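Local coordinates for hypothetical protein (PDB 2IT9) that is of unknown function but may bind DNA, at residues M2-E6 with A117-M121; L49-K54 with D82-L88. One frame throughout, in Å; residues are numbered along the deposited sequence.

Contact 1: residues M2-E6 with A117-M121; sequences MIKKE and AMRSM
Residues 2-6 form an extended edge strand (phi -120 to -154°, psi 118 to 154°), so its side chains alternate. Ile-3 and Lys-5 point at residues 117-121, at the C-terminal end of helix 110-120; Lys-4 and Glu-6 point away and pair in a salt bridge, Lys-4 NZ to Glu-6 OE1 3.2 Å. The backbones stay apart, CA to CA 6.7 Å for Lys-5 and Ala-117 and 7.7 Å for Ile-3 and Met-121, with no direct hydrogen bond. Ala-117, small enough for a close approach, sets its CB 3.8 Å from Lys-5 CD; the lysine rotamer m, t, t, m extends across it and bends the end toward a water. Met-118 and Arg-119 turn toward helix 36-56. Ser-120 N bonds to Ala-117 O at 3.2 Å; Ser-120 OG, bonded to Asn-116 O, lies 3.7 Å from Lys-5 CE. The water accepts from Lys-5 NZ (2.8 Å) and donates to Ser-120 O (3.2 Å), keeping the ammonium solvated. Met-121, a flexible, apolar selenomethionine with chi angles m, m, m, bends toward the strand: its SE is 3.7 Å from Lys-5 CD, and its CE 3.8 Å from CG2 of branched, apolar Ile-3 and 3.7 Å from Ile-3 O. This is helix-on-sheet packing, the helix end set against the outermost strand 2-7 and its neighbour 10-15 in a four-stranded antiparallel meander.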
loop_
_atom_site.group_PDB
_atom_site.type_symbol
_atom_site.label_atom_id
_atom_site.label_comp_id
_atom_site.label_asym_id
_atom_site.label_seq_id
_atom_site.Cartn_x
_atom_site.Cartn_y
_atom_site.Cartn_z
HETATM N N MSE A 2 16.612 -13.796 5.997
HETATM C CA MSE A 2 15.324 -13.443 5.385
HETATM C C MSE A 2 14.463 -14.670 5.206
HETATM O O MSE A 2 14.965 -15.708 4.763
HETATM C CB MSE A 2 15.489 -12.845 3.961
HETATM C CG MSE A 2 14.146 -12.530 3.228
HETATM SE SE MSE A 2 14.143 -12.269 1.269
HETATM C CE MSE A 2 14.460 -14.094 0.620
ATOM N N ILE A 3 13.186 -14.525 5.502
ATOM C CA ILE A 3 12.164 -15.546 5.224
ATOM C C ILE A 3 11.120 -14.828 4.382
ATOM O O ILE A 3 10.502 -13.875 4.823
ATOM C CB ILE A 3 11.523 -16.143 6.500
ATOM C CG1 ILE A 3 12.574 -16.811 7.352
ATOM C CG2 ILE A 3 10.407 -17.110 6.087
ATOM C CD1 ILE A 3 12.111 -17.246 8.716
ATOM N N LYS A 4 10.906 -15.288 3.150
ATOM C CA LYS A 4 9.905 -14.688 2.296
ATOM C C LYS A 4 8.952 -15.751 1.748
ATOM O O LYS A 4 9.383 -16.878 1.455
ATOM C CB LYS A 4 10.571 -14.009 1.127
ATOM C CG LYS A 4 9.626 -13.490 0.095
ATOM C CD LYS A 4 10.396 -12.759 -0.993
ATOM C CE LYS A 4 9.439 -12.260 -2.042
ATOM N NZ LYS A 4 10.201 -11.655 -3.152
ATOM N N LYS A 5 7.709 -15.346 1.612
ATOM C CA LYS A 5 6.679 -16.154 1.025
ATOM C C LYS A 5 5.941 -15.237 0.066
ATOM O O LYS A 5 5.627 -14.130 0.427
ATOM C CB LYS A 5 5.718 -16.669 2.092
ATOM C CG LYS A 5 6.396 -17.701 3.048
ATOM C CD LYS A 5 5.387 -18.360 3.953
ATOM C CE LYS A 5 6.051 -19.249 4.949
ATOM N NZ LYS A 5 6.880 -20.284 4.283
ATOM N N GLU A 6 5.606 -15.750 -1.115
ATOM C CA GLU A 6 5.019 -14.928 -2.146
ATOM C C GLU A 6 4.168 -15.744 -3.102
ATOM O O GLU A 6 4.374 -16.923 -3.284
ATOM C CB GLU A 6 6.221 -14.330 -2.909
ATOM C CG GLU A 6 5.911 -13.500 -4.084
ATOM C CD GLU A 6 7.145 -12.739 -4.594
ATOM O OE1 GLU A 6 8.193 -13.380 -4.877
ATOM O OE2 GLU A 6 7.019 -11.493 -4.715
ATOM N N ALA A 117 0.064 -18.424 4.546
ATOM C CA ALA A 117 1.458 -17.974 4.778
ATOM C C ALA A 117 1.622 -17.473 6.203
ATOM O O ALA A 117 2.627 -17.739 6.824
ATOM C CB ALA A 117 1.856 -16.869 3.788
HETATM N N MSE A 118 0.653 -16.712 6.712
HETATM C CA MSE A 118 0.709 -16.206 8.080
HETATM C C MSE A 118 0.782 -17.321 9.061
HETATM O O MSE A 118 1.578 -17.254 10.002
HETATM C CB MSE A 118 -0.523 -15.352 8.403
HETATM C CG MSE A 118 -0.495 -14.055 7.716
HETATM SE SE MSE A 118 -2.085 -13.016 8.149
HETATM C CE MSE A 118 -1.549 -11.377 7.381
ATOM N N ARG A 119 -0.045 -18.343 8.862
ATOM C CA ARG A 119 -0.060 -19.486 9.763
ATOM C C ARG A 119 1.237 -20.308 9.788
ATOM O O ARG A 119 1.534 -20.948 10.793
ATOM C CB ARG A 119 -1.188 -20.445 9.384
ATOM C CG ARG A 119 -2.589 -19.954 9.621
ATOM C CD ARG A 119 -3.594 -21.135 9.535
ATOM N NE ARG A 119 -4.953 -20.715 9.902
ATOM C CZ ARG A 119 -6.007 -20.600 9.083
ATOM N NH1 ARG A 119 -5.928 -20.922 7.789
ATOM N NH2 ARG A 119 -7.185 -20.196 9.582
ATOM N N SER A 120 1.986 -20.316 8.691
ATOM C CA SER A 120 3.177 -21.137 8.581
ATOM C C SER A 120 4.509 -20.403 8.528
ATOM O O SER A 120 5.505 -21.031 8.183
ATOM C CB SER A 120 3.065 -21.954 7.297
ATOM O OG SER A 120 3.086 -21.090 6.176
HETATM N N MSE A 121 4.575 -19.115 8.869
HETATM C CA MSE A 121 5.854 -18.372 8.689
HETATM C C MSE A 121 7.172 -19.059 9.207
HETATM O O MSE A 121 8.239 -18.991 8.558
HETATM C CB MSE A 121 5.745 -16.951 9.214
HETATM C CG MSE A 121 5.023 -15.990 8.327
HETATM SE SE MSE A 121 5.703 -15.654 6.463
HETATM C CE MSE A 121 7.458 -14.741 6.645
HETATM O O HOH W 1 7.384 -22.415 6.052
#

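Contact 2: residues L49-K54 with D82-L88; sequences LCDQYK and DQYGWNL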
loop_
_atom_site.group_PDB
_atom_site.type_symbol
_atom_site.label_atom_id
_atom_site.label_comp_id
_atom_site.label_asym_id
_atom_site.label_seq_id
_atom_site.Cartn_x
_atom_site.Cartn_y
_atom_site.Cartn_z
ATOM N N LEU A 49 -10.779 -13.335 12.327
ATOM C CA LEU A 49 -11.783 -13.067 11.282
ATOM C C LEU A 49 -11.967 -14.260 10.346
ATOM O O LEU A 49 -13.105 -14.694 10.089
ATOM C CB LEU A 49 -11.414 -11.833 10.468
ATOM C CG LEU A 49 -11.609 -10.485 11.131
ATOM C CD1 LEU A 49 -10.925 -9.437 10.265
ATOM C CD2 LEU A 49 -13.071 -10.166 11.267
ATOM N N CYS A 50 -10.846 -14.814 9.888
ATOM C CA CYS A 50 -10.870 -15.967 8.988
ATOM C C CYS A 50 -11.659 -17.123 9.613
ATOM O O CYS A 50 -12.608 -17.641 8.986
ATOM C CB CYS A 50 -9.428 -16.370 8.525
ATOM S SG CYS A 50 -9.482 -17.760 7.353
ATOM N N ASP A 51 -11.382 -17.482 10.865
ATOM C CA ASP A 51 -12.086 -18.580 11.496
ATOM C C ASP A 51 -13.582 -18.309 11.595
ATOM O O ASP A 51 -14.398 -19.204 11.350
ATOM C CB ASP A 51 -11.537 -18.871 12.912
ATOM C CG ASP A 51 -10.122 -19.490 12.898
ATOM O OD1 ASP A 51 -9.573 -19.840 11.812
ATOM O OD2 ASP A 51 -9.551 -19.608 14.001
ATOM N N GLN A 52 -13.941 -17.088 11.988
ATOM C CA GLN A 52 -15.351 -16.737 12.100
ATOM C C GLN A 52 -16.073 -16.799 10.759
ATOM O O GLN A 52 -17.204 -17.298 10.680
ATOM C CB GLN A 52 -15.509 -15.358 12.643
ATOM C CG GLN A 52 -16.928 -15.080 12.962
ATOM C CD GLN A 52 -17.102 -13.743 13.545
ATOM O OE1 GLN A 52 -16.223 -12.880 13.398
ATOM N NE2 GLN A 52 -18.221 -13.552 14.274
ATOM N N TYR A 53 -15.431 -16.264 9.722
ATOM C CA TYR A 53 -15.970 -16.340 8.391
ATOM C C TYR A 53 -16.204 -17.792 7.978
ATOM O O TYR A 53 -17.273 -18.123 7.468
ATOM C CB TYR A 53 -15.059 -15.648 7.393
ATOM C CG TYR A 53 -15.318 -16.070 5.955
ATOM C CD1 TYR A 53 -16.376 -15.541 5.229
ATOM C CD2 TYR A 53 -14.530 -17.032 5.343
ATOM C CE1 TYR A 53 -16.631 -15.952 3.906
ATOM C CE2 TYR A 53 -14.765 -17.433 4.033
ATOM C CZ TYR A 53 -15.819 -16.912 3.317
ATOM O OH TYR A 53 -16.038 -17.356 2.009
ATOM N N LYS A 54 -15.217 -18.663 8.196
ATOM C CA LYS A 54 -15.334 -20.083 7.825
ATOM C C LYS A 54 -16.576 -20.724 8.452
ATOM O O LYS A 54 -17.209 -21.613 7.848
ATOM C CB LYS A 54 -14.061 -20.867 8.217
ATOM C CG LYS A 54 -12.760 -20.467 7.470
ATOM C CD LYS A 54 -12.761 -20.861 5.992
ATOM C CE LYS A 54 -11.431 -20.532 5.283
ATOM N NZ LYS A 54 -11.149 -19.071 5.103
ATOM N N ASP A 82 -18.651 -13.879 0.719
ATOM C CA ASP A 82 -19.828 -14.675 0.476
ATOM C C ASP A 82 -19.336 -16.113 0.584
ATOM O O ASP A 82 -18.230 -16.335 1.029
ATOM C CB ASP A 82 -20.460 -14.334 -0.879
ATOM C CG ASP A 82 -19.496 -14.492 -2.062
ATOM O OD1 ASP A 82 -18.468 -15.195 -1.957
ATOM O OD2 ASP A 82 -19.787 -13.914 -3.129
ATOM N N GLN A 83 -20.147 -17.066 0.172
ATOM C CA GLN A 83 -19.753 -18.450 0.260
ATOM C C GLN A 83 -18.556 -18.847 -0.620
ATOM O O GLN A 83 -17.982 -19.903 -0.395
ATOM C CB GLN A 83 -20.925 -19.346 -0.079
ATOM C CG GLN A 83 -21.368 -19.328 -1.541
ATOM C CD GLN A 83 -22.409 -20.382 -1.795
ATOM O OE1 GLN A 83 -22.222 -21.516 -1.373
ATOM N NE2 GLN A 83 -23.528 -20.023 -2.464
ATOM N N TYR A 84 -18.178 -18.019 -1.599
ATOM C CA TYR A 84 -17.121 -18.378 -2.538
ATOM C C TYR A 84 -15.778 -17.764 -2.193
ATOM O O TYR A 84 -14.769 -18.204 -2.692
ATOM C CB TYR A 84 -17.565 -18.006 -3.958
ATOM C CG TYR A 84 -18.960 -18.508 -4.291
ATOM C CD1 TYR A 84 -19.181 -19.843 -4.558
ATOM C CD2 TYR A 84 -20.058 -17.642 -4.315
ATOM C CE1 TYR A 84 -20.437 -20.323 -4.852
ATOM C CE2 TYR A 84 -21.339 -18.112 -4.615
ATOM C CZ TYR A 84 -21.523 -19.458 -4.885
ATOM O OH TYR A 84 -22.778 -19.971 -5.186
ATOM N N GLY A 85 -15.746 -16.760 -1.326
ATOM C CA GLY A 85 -14.497 -16.148 -0.959
ATOM C C GLY A 85 -14.682 -14.851 -0.201
ATOM O O GLY A 85 -15.812 -14.406 0.083
ATOM N N TRP A 86 -13.553 -14.254 0.140
ATOM C CA TRP A 86 -13.559 -13.017 0.887
ATOM C C TRP A 86 -12.387 -12.101 0.637
ATOM O O TRP A 86 -11.304 -12.567 0.359
ATOM C CB TRP A 86 -13.623 -13.307 2.384
ATOM C CG TRP A 86 -12.496 -14.218 2.861
ATOM C CD1 TRP A 86 -12.411 -15.573 2.687
ATOM C CD2 TRP A 86 -11.335 -13.846 3.615
ATOM N NE1 TRP A 86 -11.242 -16.051 3.221
ATOM C CE2 TRP A 86 -10.583 -15.022 3.832
ATOM C CE3 TRP A 86 -10.839 -12.635 4.097
ATOM C CZ2 TRP A 86 -9.383 -15.025 4.524
ATOM C CZ3 TRP A 86 -9.644 -12.637 4.790
ATOM C CH2 TRP A 86 -8.929 -13.833 5.004
ATOM N N ASN A 87 -12.613 -10.787 0.791
ATOM C CA ASN A 87 -11.540 -9.805 0.663
ATOM C C ASN A 87 -11.300 -9.202 2.043
ATOM O O ASN A 87 -12.085 -9.401 2.997
ATOM C CB ASN A 87 -11.829 -8.727 -0.397
ATOM C CG ASN A 87 -13.076 -7.936 -0.105
ATOM O OD1 ASN A 87 -13.350 -7.590 1.029
ATOM N ND2 ASN A 87 -13.835 -7.648 -1.142
ATOM N N LEU A 88 -10.198 -8.465 2.165
ATOM C CA LEU A 88 -9.788 -7.927 3.445
ATOM C C LEU A 88 -9.182 -6.548 3.316
ATOM O O LEU A 88 -8.223 -6.356 2.548
ATOM C CB LEU A 88 -8.758 -8.855 4.109
ATOM C CG LEU A 88 -8.285 -8.455 5.528
ATOM C CD1 LEU A 88 -9.401 -8.613 6.507
ATOM C CD2 LEU A 88 -7.111 -9.303 5.911
#
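Two aromatic side chains fill most of the gap between helix 49-54 and strand 85-88, whose axes run nearly antiparallel (152°) and approach to 10.5 Å. Trp-86 is the large bump from the strand. Its indole fits against Cys-50, Tyr-53 and Lys-54: Cys-50 SG, small and apolar, lies 3.9 Å from Trp-86 CZ2 in an oblique sulfur-aromatic contact, and Tyr-53 CE2 comes within 3.3 Å of Trp-86 CD1, the rings inclined at 45°. Tyr-53 fills the hollow between the indole and the 82-85 turn, with Trp-86 CG over one face of its ring and Asp-82 O at its edge; its hydroxyl donates to that carbonyl (Tyr-53 OH to Asp-82 O 2.6 Å). Asp-82 OD1 shapes the turn, accepting from Tyr-84 N (2.9 Å) in an Asx turn and pairing with Arg-108. Leu-49 CD1 meets Leu-88 CD1 at 4.1 Å, two branched tips closing the apolar layer. Trp-86 NE1 hydrogen-bonds to Asn-112, and Lys-54 NZ does so weakly. The helix thus packs on a two-residue beta-hairpin joining strands 75-82 and 85-92; helix 110-120 flanks it, Val-115 against Cys-50 and Trp-86, while Leu-68 and Leu-79 of strands 65-72 and 75-82 also touch Tyr-53.

From the N terminus, strand 2-7 opens the first antiparallel sheet, which ends at strand 30-34; helix 36-56 follows and carries residues 49-54. The chain then runs through strands 65-72 and 75-82 and returns at 82-88, where contact 2 closes its loop and ties that helix to the second sheet. After strand 102-106, helix 110-120 brings residues 117-121 back to the first strand, so contact 1 closes almost the whole chain and contact 2 is nested inside it. The contacts lie about 21 Å apart, centre to centre, but Arg-119 in segment 117-121 reaches Asp-51 in segment 49-54 in a long, weak ion pair, NH2 to OD1 3.3 Å, linking the two helices.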